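Local coordinates for protein SusD homolog (PDB 3IV0) that is of unknown function but, as a SusD homolog, probably binds sugars at the outer membrane of Bacteroides thetaiotaomicron, at residues S246-D249 and V255-A258; V395-R398 and S402-N405; I415-C420 and R442-N447. All coordinates share one frame; numbering follows the deposited sequence.

Overall arrangement
The three contacts follow one another in series along the chain. Contact 1 joins a loop to helix 253-258, contact 2 links the end of helix 385-398 to the loop that follows it, and contact 3 sets helix 408-422 against residues 442-447. Centres lie about 17 Å apart for contacts 1 and 2, 18 Å for contacts 2 and 3, and 24 Å for contacts 1 and 3. Contact 2 touches both others: Arg398 reaches the carbonyl oxygen of Leu248, and Arg396 forms a salt bridge with Glu418. Helix 385-398 thus connects contact 1 to the helix of contact 3, within a largely helical fold consistent with the SusD family.

Contact 1 of 3, residues S246-D249 and V255-A258; sequences SLLD and VIFA
Ile256, which meets Leu248 through its longer branch, lays its other branch over a face of the Phe257 ring: CG2 stands 3.9 Å above the plane, offset toward the rim. The same ring pairs edge-to-face with Phe344, on the helix side of the contact. Across the contact, Leu248 carries the whole loop side. Its CD2 methyl reaches Val255 CG1 at 3.5 Å and also lies 4.0 Å from Ile256 CG1, so one methyl bridges two successive helix residues. The Leu248 and Val255 side chains cross at about a right angle. Nearer the backbone, Leu248 CB approaches Ile256 CG1, so that the leucine runs from CB to CD2 past the isoleucine branch. Ile256 chi1 of -54° sets CG1 anti to the carbonyl carbon, which directs this branch to the leucine while CG2 is left for Phe257. The contact is apolar, and the polar backbone of Leu248 is satisfied elsewhere: its N donates to Glu263 OE1 and its O accepts from Arg398 NH1. The arrangement closes a short connection onto the helix it leads into. Beyond it, Ile256 touches Arg366 of strand 362-366 and Arg398 of helix 385-398, while Leu247 faces helix 367-381 through Tyr367, Ala368 and Leu371.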
ATOM      1  N   SER A 246      -1.559  -2.142  18.692  1.00 12.45           N
ATOM      2  CA  SER A 246      -0.881  -3.327  19.181  1.00 14.37           C
ATOM      3  C   SER A 246      -0.734  -4.343  18.063  1.00 13.12           C
ATOM      4  O   SER A 246      -1.415  -4.265  17.034  1.00 14.08           O
ATOM      5  CB  SER A 246      -1.603  -3.917  20.374  1.00 17.12           C
ATOM      6  OG  SER A 246      -2.920  -4.168  20.036  1.00 20.10           O
ATOM      7  N   LEU A 247       0.173  -5.279  18.255  1.00 12.84           N
ATOM      8  CA  LEU A 247       0.294  -6.424  17.376  1.00 11.31           C
ATOM      9  C   LEU A 247      -0.628  -7.549  17.845  1.00 13.73           C
ATOM     10  O   LEU A 247      -0.460  -8.044  18.964  1.00 17.46           O
ATOM     11  CB  LEU A 247       1.733  -6.910  17.373  1.00 13.26           C
ATOM     12  CG  LEU A 247       2.783  -5.945  16.830  1.00 12.22           C
ATOM     13  CD1 LEU A 247       4.167  -6.627  16.851  1.00 16.89           C
ATOM     14  CD2 LEU A 247       2.446  -5.478  15.457  1.00 14.34           C
ATOM     15  N   LEU A 248      -1.579  -7.968  17.035  1.00 12.17           N
ATOM     16  CA  LEU A 248      -2.461  -9.064  17.454  1.00 12.21           C
ATOM     17  C   LEU A 248      -1.728 -10.397  17.438  1.00 13.43           C
ATOM     18  O   LEU A 248      -0.718 -10.596  16.747  1.00 12.89           O
ATOM     19  CB  LEU A 248      -3.665  -9.158  16.528  1.00 13.37           C
ATOM     20  CG  LEU A 248      -4.850  -8.226  16.840  1.00 14.15           C
ATOM     21  CD1 LEU A 248      -4.536  -6.729  16.678  1.00 14.01           C
ATOM     22  CD2 LEU A 248      -6.084  -8.626  15.974  1.00 13.69           C
ATOM     23  N   ASP A 249      -2.212 -11.336  18.234  0.50 13.07           N
ATOM     24  CA  ASP A 249      -1.675 -12.686  18.175  0.50 12.14           C
ATOM     25  C   ASP A 249      -1.742 -13.208  16.758  0.50 12.89           C
ATOM     26  O   ASP A 249      -2.680 -12.937  16.028  0.50 13.25           O
ATOM     27  CB  ASP A 249      -2.459 -13.615  19.103  0.50 15.27           C
ATOM     28  CG  ASP A 249      -2.159 -13.373  20.564  0.50 15.98           C
ATOM     29  OD1 ASP A 249      -1.271 -12.558  20.872  0.50 17.75           O
ATOM     30  OD2 ASP A 249      -2.822 -14.012  21.417  0.50 20.91           O
ATOM     31  N   VAL A 255      -8.479 -11.468  12.125  1.00 12.14           N
ATOM     32  CA  VAL A 255      -9.018 -10.247  12.732  1.00 12.14           C
ATOM     33  C   VAL A 255      -8.265  -8.998  12.227  1.00 11.00           C
ATOM     34  O   VAL A 255      -8.849  -7.965  11.942  1.00 11.99           O
ATOM     35  CB  VAL A 255      -8.938 -10.321  14.260  1.00 12.35           C
ATOM     36  CG1 VAL A 255      -9.419  -9.023  14.909  1.00 14.60           C
ATOM     37  CG2 VAL A 255      -9.733 -11.527  14.796  1.00 14.35           C
ATOM     38  N   ILE A 256      -6.955  -9.121  12.042  1.00 10.76           N
ATOM     39  CA  ILE A 256      -6.184  -8.059  11.384  1.00 11.96           C
ATOM     40  C   ILE A 256      -6.740  -7.776  10.004  1.00 10.98           C
ATOM     41  O   ILE A 256      -7.058  -6.638   9.640  1.00 11.62           O
ATOM     42  CB  ILE A 256      -4.686  -8.386  11.243  1.00 11.83           C
ATOM     43  CG1 ILE A 256      -4.050  -8.755  12.578  1.00 13.49           C
ATOM     44  CG2 ILE A 256      -3.969  -7.199  10.563  1.00 13.12           C
ATOM     45  CD1 ILE A 256      -2.598  -9.301  12.463  1.00 15.89           C
ATOM     46  N   PHE A 257      -6.888  -8.832   9.207  1.00 11.48           N
ATOM     47  CA  PHE A 257      -7.251  -8.665   7.813  1.00 10.80           C
ATOM     48  C   PHE A 257      -8.724  -8.436   7.526  1.00 11.87           C
ATOM     49  O   PHE A 257      -9.081  -7.977   6.428  1.00 13.02           O
ATOM     50  CB  PHE A 257      -6.580  -9.746   6.953  1.00 11.25           C
ATOM     51  CG  PHE A 257      -5.097  -9.729   7.120  1.00 11.84           C
ATOM     52  CD1 PHE A 257      -4.375  -8.592   6.750  1.00 13.92           C
ATOM     53  CD2 PHE A 257      -4.434 -10.738   7.778  1.00 12.51           C
ATOM     54  CE1 PHE A 257      -3.016  -8.525   6.966  1.00 12.33           C
ATOM     55  CE2 PHE A 257      -3.053 -10.643   8.004  1.00 13.08           C
ATOM     56  CZ  PHE A 257      -2.381  -9.513   7.617  1.00 13.24           C
ATOM     57  N   ALA A 258      -9.587  -8.623   8.528  1.00 11.91           N
ATOM     58  CA  ALA A 258     -10.977  -8.240   8.407  1.00 10.93           C
ATOM     59  C   ALA A 258     -11.083  -6.724   8.349  1.00 12.23           C
ATOM     60  O   ALA A 258     -12.013  -6.174   7.737  1.00 13.03           O
ATOM     61  CB  ALA A 258     -11.766  -8.744   9.601  1.00 13.77           C
TER

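Contact 2 of 3, residues V395-R398 and S402-N405; sequences VRNR and SEIN
Arg396 grips Ser402 side-on, using NE and NH2 along one edge of its guanidinium. NE donates to Ser402 O at 2.8 Å with an N-H...O angle of 160°, and it lies in the carbonyl plane. NH2 donates to the same oxygen at 3.1 Å from a position tilted out of that plane, and it also donates to Ser402 OG, 3.2 Å away. Both serine oxygens stay within a few degrees of the guanidinium plane, so the three bonds fix the rotation of the group about its own chain. Ile404 CD1 lies over one face, 3.9 Å from Arg396 NH2, and Ile404 CG1 approaches Arg396 NE to 3.7 Å. The arginine chain reaches these partners by bending twice, at chi2 of -74° and again at chi3, which folds the guanidinium back alongside the segment that follows the helix. The contact therefore ties the last turn of helix 385-398 to the connection leading into helix 408-422, within the SusD family region. The remaining nitrogen, NH1, forms a salt bridge with Glu418 OE1 on helix 408-422; that oxygen is shared with Arg421, so two arginines meet at it. A leucine in place of Arg396 would probably leave Ser402 O and OG without their guanidinium donors and Glu418 without one of its cationic partners. On the loop side, Ile404 N donates to OD1 of Asn393, one turn before Arg396 on helix 385-398; this bond probably helps place the isoleucine over the guanidinium face. Ile404 also packs on Leu392 of this helix.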
ATOM      1  N   VAL A 395       8.072  -8.041  15.906  1.00 10.99           N
ATOM      2  CA  VAL A 395       7.420  -8.719  14.800  1.00 11.16           C
ATOM      3  C   VAL A 395       7.824 -10.201  14.747  1.00 11.65           C
ATOM      4  O   VAL A 395       6.965 -11.063  14.568  1.00 11.26           O
ATOM      5  CB  VAL A 395       7.709  -8.000  13.484  1.00 11.00           C
ATOM      6  CG1 VAL A 395       7.089  -8.750  12.300  1.00 12.75           C
ATOM      7  CG2 VAL A 395       7.179  -6.532  13.570  1.00 13.00           C
ATOM      8  N   ARG A 396       9.113 -10.466  14.949  1.00 11.28           N
ATOM      9  CA  ARG A 396       9.582 -11.856  14.978  1.00 10.50           C
ATOM     10  C   ARG A 396       8.874 -12.627  16.087  1.00 11.98           C
ATOM     11  O   ARG A 396       8.427 -13.749  15.885  1.00 12.11           O
ATOM     12  CB  ARG A 396      11.080 -11.919  15.231  1.00 13.49           C
ATOM     13  CG  ARG A 396      11.983 -11.251  14.225  1.00 14.29           C
ATOM     14  CD  ARG A 396      12.095 -12.034  12.958  1.00 13.07           C
ATOM     15  NE  ARG A 396      12.835 -13.292  13.172  1.00 12.25           N
ATOM     16  CZ  ARG A 396      13.090 -14.158  12.206  1.00 13.21           C
ATOM     17  NH1 ARG A 396      12.627 -13.993  10.977  1.00 12.93           N
ATOM     18  NH2 ARG A 396      13.766 -15.266  12.483  1.00 14.19           N
ATOM     19  N   ASN A 397       8.804 -12.038  17.276  1.00 12.57           N
ATOM     20  CA  ASN A 397       8.193 -12.724  18.410  1.00 13.10           C
ATOM     21  C   ASN A 397       6.707 -12.990  18.169  1.00 13.47           C
ATOM     22  O   ASN A 397       6.199 -14.049  18.513  1.00 12.63           O
ATOM     23  CB  ASN A 397       8.398 -11.970  19.718  1.00 14.02           C
ATOM     24  CG  ASN A 397       9.809 -12.115  20.304  1.00 18.96           C
ATOM     25  OD1 ASN A 397      10.347 -11.160  20.884  1.00 26.94           O
ATOM     26  ND2 ASN A 397      10.388 -13.292  20.194  1.00 20.12           N
ATOM     27  N   ARG A 398       5.998 -12.052  17.542  1.00 11.94           N
ATOM     28  CA  ARG A 398       4.587 -12.281  17.264  1.00 12.17           C
ATOM     29  C   ARG A 398       4.409 -13.476  16.324  1.00 11.57           C
ATOM     30  O   ARG A 398       3.447 -14.236  16.470  1.00 12.58           O
ATOM     31  CB  ARG A 398       3.932 -10.997  16.695  1.00 11.41           C
ATOM     32  CG  ARG A 398       2.448 -11.112  16.568  1.00 12.63           C
ATOM     33  CD  ARG A 398       1.960 -11.553  15.224  1.00 12.79           C
ATOM     34  NE  ARG A 398       2.239 -10.556  14.188  1.00 11.25           N
ATOM     35  CZ  ARG A 398       1.528  -9.457  13.976  1.00 11.98           C
ATOM     36  NH1 ARG A 398       0.476  -9.167  14.711  1.00 11.45           N
ATOM     37  NH2 ARG A 398       1.891  -8.632  13.018  1.00 12.90           N
ATOM     38  N   SER A 402      12.570 -16.908  15.471  1.00 13.50           N
ATOM     39  CA  SER A 402      13.702 -16.677  16.358  1.00 15.34           C
ATOM     40  C   SER A 402      14.057 -15.192  16.478  1.00 14.38           C
ATOM     41  O   SER A 402      13.941 -14.444  15.514  1.00 15.06           O
ATOM     42  CB  SER A 402      14.913 -17.444  15.864  1.00 16.11           C
ATOM     43  OG  SER A 402      15.393 -16.932  14.624  1.00 18.08           O
ATOM     44  N   GLU A 403      14.444 -14.737  17.667  1.00 15.82           N
ATOM     45  CA  GLU A 403      14.886 -13.361  17.832  1.00 16.36           C
ATOM     46  C   GLU A 403      16.195 -13.148  17.064  1.00 16.12           C
ATOM     47  O   GLU A 403      17.067 -14.020  17.011  1.00 17.65           O
ATOM     48  CB  GLU A 403      15.075 -13.001  19.303  1.00 18.81           C
ATOM     49  CG  GLU A 403      13.773 -12.799  20.076  1.00 21.93           C
ATOM     50  CD  GLU A 403      14.011 -12.090  21.395  1.00 33.59           C
ATOM     51  OE1 GLU A 403      15.093 -12.297  21.994  1.00 37.48           O
ATOM     52  OE2 GLU A 403      13.126 -11.326  21.832  1.00 35.72           O
ATOM     53  N   ILE A 404      16.308 -11.978  16.475  1.00 14.86           N
ATOM     54  CA  ILE A 404      17.456 -11.591  15.705  1.00 15.61           C
ATOM     55  C   ILE A 404      18.364 -10.745  16.588  1.00 15.28           C
ATOM     56  O   ILE A 404      17.920  -9.813  17.262  1.00 16.69           O
ATOM     57  CB  ILE A 404      17.023 -10.761  14.466  1.00 16.15           C
ATOM     58  CG1 ILE A 404      16.138 -11.602  13.540  1.00 19.60           C
ATOM     59  CG2 ILE A 404      18.234 -10.232  13.695  1.00 16.47           C
ATOM     60  CD1 ILE A 404      16.762 -12.799  13.102  1.00 21.64           C
ATOM     61  N   ASN A 405      19.662 -11.028  16.543  1.00 14.98           N
ATOM     62  CA  ASN A 405      20.645 -10.290  17.298  1.00 14.46           C
ATOM     63  C   ASN A 405      21.841 -10.085  16.400  1.00 13.18           C
ATOM     64  O   ASN A 405      22.749 -10.917  16.320  1.00 14.91           O
ATOM     65  CB  ASN A 405      21.052 -11.049  18.553  1.00 13.67           C
ATOM     66  CG  ASN A 405      21.958 -10.211  19.437  1.00 15.01           C
ATOM     67  OD1 ASN A 405      22.039  -9.004  19.270  1.00 15.56           O
ATOM     68  ND2 ASN A 405      22.637 -10.858  20.392  1.00 15.17           N
TER

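Contact 3 of 3, residues I415-C420 and R442-N447; sequences IFWERC and RNYCMN
Phe416, Trp417 and Tyr444 form an aromatic cluster that joins helix 408-422 to the loop following helix 429-436. Phe416 and Tyr444 make an offset edge-to-face pair, the edge of the tyrosine directed toward the face of the phenylalanine, with centroids 5.5 Å apart and planes at 84°. The closest atoms of the pair are Tyr444 CD1 and Phe416 CE2, 3.8 Å apart. The opposite face of Phe416 carries Cys420 SG, from the next turn of the same helix, 3.5 Å above the plane and offset toward the rim. Phe416 is thus covered by the helix on one side and by the loop on the other. Trp417 reaches the tyrosine from a different direction: its side chain crosses that of Tyr444 at about a right angle, and CZ2 comes 3.9 Å from Tyr444 CD1. The indole and phenol planes are 31° apart, an oblique relation. Within the helix, Phe416 CE2 stands over the centre of the Trp417 ring system, 3.8 Å above it, while Trp417 CE2 lies at the edge of the phenylalanine. Successive helix residues can meet in this way because Phe416 holds CG anti to the backbone N (chi1 167°), whereas Trp417 holds it beside the N. Both segments fall within the SusD family region of this largely helical chain, and helix 429-436, whose Leu433 touches Phe416, lies between them in sequence. Asn443 O sits at the indole edge, near its plane, 3.6 Å from Trp417 CZ2. At the far end of the tyrosine, the OH is hydrogen-bonded to Asp413 OD1, about one turn before Phe416 and Trp417 on helix 408-422. Lys438 makes cation-pi contacts with both Tyr444 and Phe416.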
ATOM      1  N   ILE A 415      15.790  -7.041   8.184  1.00 10.24           N
ATOM      2  CA  ILE A 415      14.598  -6.211   8.216  1.00 10.03           C
ATOM      3  C   ILE A 415      13.899  -6.218   6.841  1.00 10.51           C
ATOM      4  O   ILE A 415      12.663  -6.337   6.793  1.00 10.71           O
ATOM      5  CB  ILE A 415      14.948  -4.791   8.663  1.00 11.89           C
ATOM      6  CG1 ILE A 415      15.450  -4.776  10.117  1.00 11.82           C
ATOM      7  CG2 ILE A 415      13.731  -3.846   8.479  1.00 11.46           C
ATOM      8  CD1 ILE A 415      16.233  -3.507  10.497  1.00 12.27           C
ATOM      9  N   PHE A 416      14.669  -6.133   5.749  1.00 10.81           N
ATOM     10  CA  PHE A 416      14.082  -6.237   4.407  1.00 11.14           C
ATOM     11  C   PHE A 416      13.337  -7.559   4.260  1.00 10.71           C
ATOM     12  O   PHE A 416      12.191  -7.580   3.838  1.00 11.03           O
ATOM     13  CB  PHE A 416      15.152  -6.138   3.328  1.00 12.57           C
ATOM     14  CG  PHE A 416      14.668  -6.545   1.989  1.00 13.49           C
ATOM     15  CD1 PHE A 416      13.907  -5.685   1.225  1.00 15.19           C
ATOM     16  CD2 PHE A 416      14.930  -7.807   1.498  1.00 13.01           C
ATOM     17  CE1 PHE A 416      13.406  -6.106  -0.005  1.00 13.99           C
ATOM     18  CE2 PHE A 416      14.454  -8.208   0.265  1.00 15.05           C
ATOM     19  CZ  PHE A 416      13.689  -7.346  -0.480  1.00 15.13           C
ATOM     20  N   TRP A 417      13.938  -8.671   4.650  1.00 11.33           N
ATOM     21  CA  TRP A 417      13.312  -9.965   4.425  1.00  9.61           C
ATOM     22  C   TRP A 417      12.136 -10.141   5.348  1.00 10.19           C
ATOM     23  O   TRP A 417      11.135 -10.794   4.987  1.00 10.67           O
ATOM     24  CB  TRP A 417      14.323 -11.110   4.588  1.00 12.21           C
ATOM     25  CG  TRP A 417      15.279 -11.209   3.444  1.00 12.10           C
ATOM     26  CD1 TRP A 417      16.599 -10.948   3.467  1.00 13.83           C
ATOM     27  CD2 TRP A 417      14.964 -11.604   2.103  1.00 11.23           C
ATOM     28  NE1 TRP A 417      17.137 -11.146   2.228  1.00 14.15           N
ATOM     29  CE2 TRP A 417      16.157 -11.548   1.368  1.00 14.13           C
ATOM     30  CE3 TRP A 417      13.795 -11.988   1.461  1.00 15.36           C
ATOM     31  CZ2 TRP A 417      16.220 -11.878   0.025  1.00 15.01           C
ATOM     32  CZ3 TRP A 417      13.866 -12.315   0.122  1.00 17.05           C
ATOM     33  CH2 TRP A 417      15.066 -12.251  -0.575  1.00 17.19           C
ATOM     34  N   GLU A 418      12.213  -9.554   6.538  1.00 10.73           N
ATOM     35  CA  GLU A 418      11.092  -9.615   7.447  1.00 10.12           C
ATOM     36  C   GLU A 418       9.871  -8.891   6.867  1.00  9.41           C
ATOM     37  O   GLU A 418       8.741  -9.328   7.052  1.00 10.23           O
ATOM     38  CB  GLU A 418      11.424  -9.099   8.861  1.00 12.65           C
ATOM     39  CG  GLU A 418      10.414  -9.483   9.934  1.00 11.18           C
ATOM     40  CD  GLU A 418      10.356 -10.966  10.232  1.00 13.21           C
ATOM     41  OE1 GLU A 418      11.270 -11.715   9.806  1.00 16.07           O
ATOM     42  OE2 GLU A 418       9.389 -11.350  10.908  1.00 13.60           O
ATOM     43  N   ARG A 419      10.074  -7.729   6.261  1.00 10.41           N
ATOM     44  CA  ARG A 419       8.958  -7.048   5.597  1.00 10.97           C
ATOM     45  C   ARG A 419       8.399  -7.913   4.479  1.00 11.42           C
ATOM     46  O   ARG A 419       7.179  -7.962   4.280  1.00 11.38           O
ATOM     47  CB  ARG A 419       9.393  -5.686   5.010  1.00 12.34           C
ATOM     48  CG  ARG A 419       9.515  -4.574   6.071  1.00 15.33           C
ATOM     49  CD  ARG A 419       9.773  -3.164   5.504  1.00 14.15           C
ATOM     50  NE  ARG A 419       8.761  -2.738   4.541  1.00 13.38           N
ATOM     51  CZ  ARG A 419       7.601  -2.173   4.850  1.00 11.57           C
ATOM     52  NH1 ARG A 419       7.247  -1.992   6.112  1.00 13.42           N
ATOM     53  NH2 ARG A 419       6.746  -1.814   3.908  1.00 14.37           N
ATOM     54  N   CYS A 420       9.238  -8.645   3.749  1.00 10.20           N
ATOM     55  CA  CYS A 420       8.730  -9.513   2.703  1.00  9.85           C
ATOM     56  C   CYS A 420       7.888 -10.643   3.266  1.00 10.90           C
ATOM     57  O   CYS A 420       6.870 -11.013   2.691  1.00 11.83           O
ATOM     58  CB  CYS A 420       9.884 -10.063   1.885  1.00 10.56           C
ATOM     59  SG  CYS A 420      10.768  -8.870   0.860  1.00 13.93           S
ATOM     60  N   ARG A 442      19.575  -9.189  -8.007  0.60 15.60           N
ATOM     61  CA  ARG A 442      19.124 -10.575  -7.978  0.60 16.89           C
ATOM     62  C   ARG A 442      19.273 -11.253  -6.607  0.60 14.23           C
ATOM     63  O   ARG A 442      18.639 -12.266  -6.348  0.60 16.70           O
ATOM     64  CB  ARG A 442      19.849 -11.394  -9.055  0.60 17.34           C
ATOM     65  CG  ARG A 442      19.185 -12.714  -9.367  0.60 22.56           C
ATOM     66  CD  ARG A 442      19.909 -13.424 -10.502  0.60 23.43           C
ATOM     67  NE  ARG A 442      19.920 -12.605 -11.713  0.60 23.23           N
ATOM     68  CZ  ARG A 442      18.915 -12.522 -12.583  0.60 22.18           C
ATOM     69  NH1 ARG A 442      17.804 -13.218 -12.395  0.60 26.02           N
ATOM     70  NH2 ARG A 442      19.029 -11.752 -13.650  0.60 29.76           N
ATOM     71  N   ASN A 443      20.078 -10.666  -5.726  1.00 15.83           N
ATOM     72  CA  ASN A 443      20.204 -11.186  -4.357  1.00 17.55           C
ATOM     73  C   ASN A 443      18.923 -10.994  -3.525  1.00 17.52           C
ATOM     74  O   ASN A 443      18.724 -11.690  -2.516  1.00 18.08           O
ATOM     75  CB  ASN A 443      21.376 -10.522  -3.644  1.00 19.54           C
ATOM     76  CG  ASN A 443      22.713 -10.872  -4.274  1.00 22.68           C
ATOM     77  OD1 ASN A 443      23.493 -10.002  -4.668  1.00 31.46           O
ATOM     78  ND2 ASN A 443      22.960 -12.152  -4.402  1.00 24.87           N
ATOM     79  N   TYR A 444      18.061 -10.074  -3.970  1.00 14.58           N
ATOM     80  CA  TYR A 444      16.839  -9.710  -3.231  1.00 15.20           C
ATOM     81  C   TYR A 444      15.551  -9.840  -4.038  1.00 16.71           C
ATOM     82  O   TYR A 444      14.472  -9.789  -3.468  1.00 18.43           O
ATOM     83  CB  TYR A 444      16.961  -8.276  -2.738  1.00 14.39           C
ATOM     84  CG  TYR A 444      18.158  -8.071  -1.858  1.00 14.72           C
ATOM     85  CD1 TYR A 444      18.150  -8.491  -0.544  1.00 15.85           C
ATOM     86  CD2 TYR A 444      19.301  -7.473  -2.343  1.00 14.75           C
ATOM     87  CE1 TYR A 444      19.254  -8.310   0.266  1.00 15.49           C
ATOM     88  CE2 TYR A 444      20.421  -7.299  -1.552  1.00 16.03           C
ATOM     89  CZ  TYR A 444      20.389  -7.709  -0.248  1.00 17.09           C
ATOM     90  OH  TYR A 444      21.505  -7.546   0.550  1.00 20.73           O
ATOM     91  N   CYS A 445      15.638  -9.992  -5.348  1.00 15.93           N
ATOM     92  CA  CYS A 445      14.488 -10.075  -6.228  1.00 15.27           C
ATOM     93  C   CYS A 445      14.772 -11.165  -7.248  1.00 14.55           C
ATOM     94  O   CYS A 445      15.802 -11.115  -7.927  1.00 16.09           O
ATOM     95  CB  CYS A 445      14.279  -8.738  -6.930  1.00 14.81           C
ATOM     96  SG  CYS A 445      12.906  -8.763  -8.137  1.00 14.87           S
HETATM   97  N   MSE A 446      13.869 -12.124  -7.379  0.66 15.01           N
HETATM   98  CA  MSE A 446      14.067 -13.264  -8.278  0.66 17.15           C
HETATM   99  C   MSE A 446      13.892 -12.861  -9.738  0.66 16.25           C
HETATM  100  O   MSE A 446      14.487 -13.450 -10.645  0.66 16.74           O
HETATM  101  CB  MSE A 446      13.066 -14.365  -7.929  0.66 18.45           C
HETATM  102  CG  MSE A 446      13.262 -15.644  -8.715  0.66 23.91           C
HETATM  103 SE   MSE A 446      12.429 -17.233  -7.904  0.50 25.05          SE
HETATM  104  CE  MSE A 446      13.963 -18.057  -7.378  0.66 21.20           C
ATOM    105  N   ASN A 447      13.096 -11.812  -9.957  1.00 15.33           N
ATOM    106  CA  ASN A 447      12.752 -11.352 -11.309  1.00 13.99           C
ATOM    107  C   ASN A 447      13.166  -9.880 -11.428  1.00 14.16           C
ATOM    108  O   ASN A 447      12.330  -9.002 -11.633  1.00 14.97           O
ATOM    109  CB  ASN A 447      11.237 -11.473 -11.603  1.00 13.96           C
ATOM    110  CG  ASN A 447      10.717 -12.900 -11.585  1.00 17.32           C
ATOM    111  OD1 ASN A 447      11.424 -13.852 -11.273  1.00 25.84           O
ATOM    112  ND2 ASN A 447       9.459 -13.049 -11.902  1.00 17.78           N
TER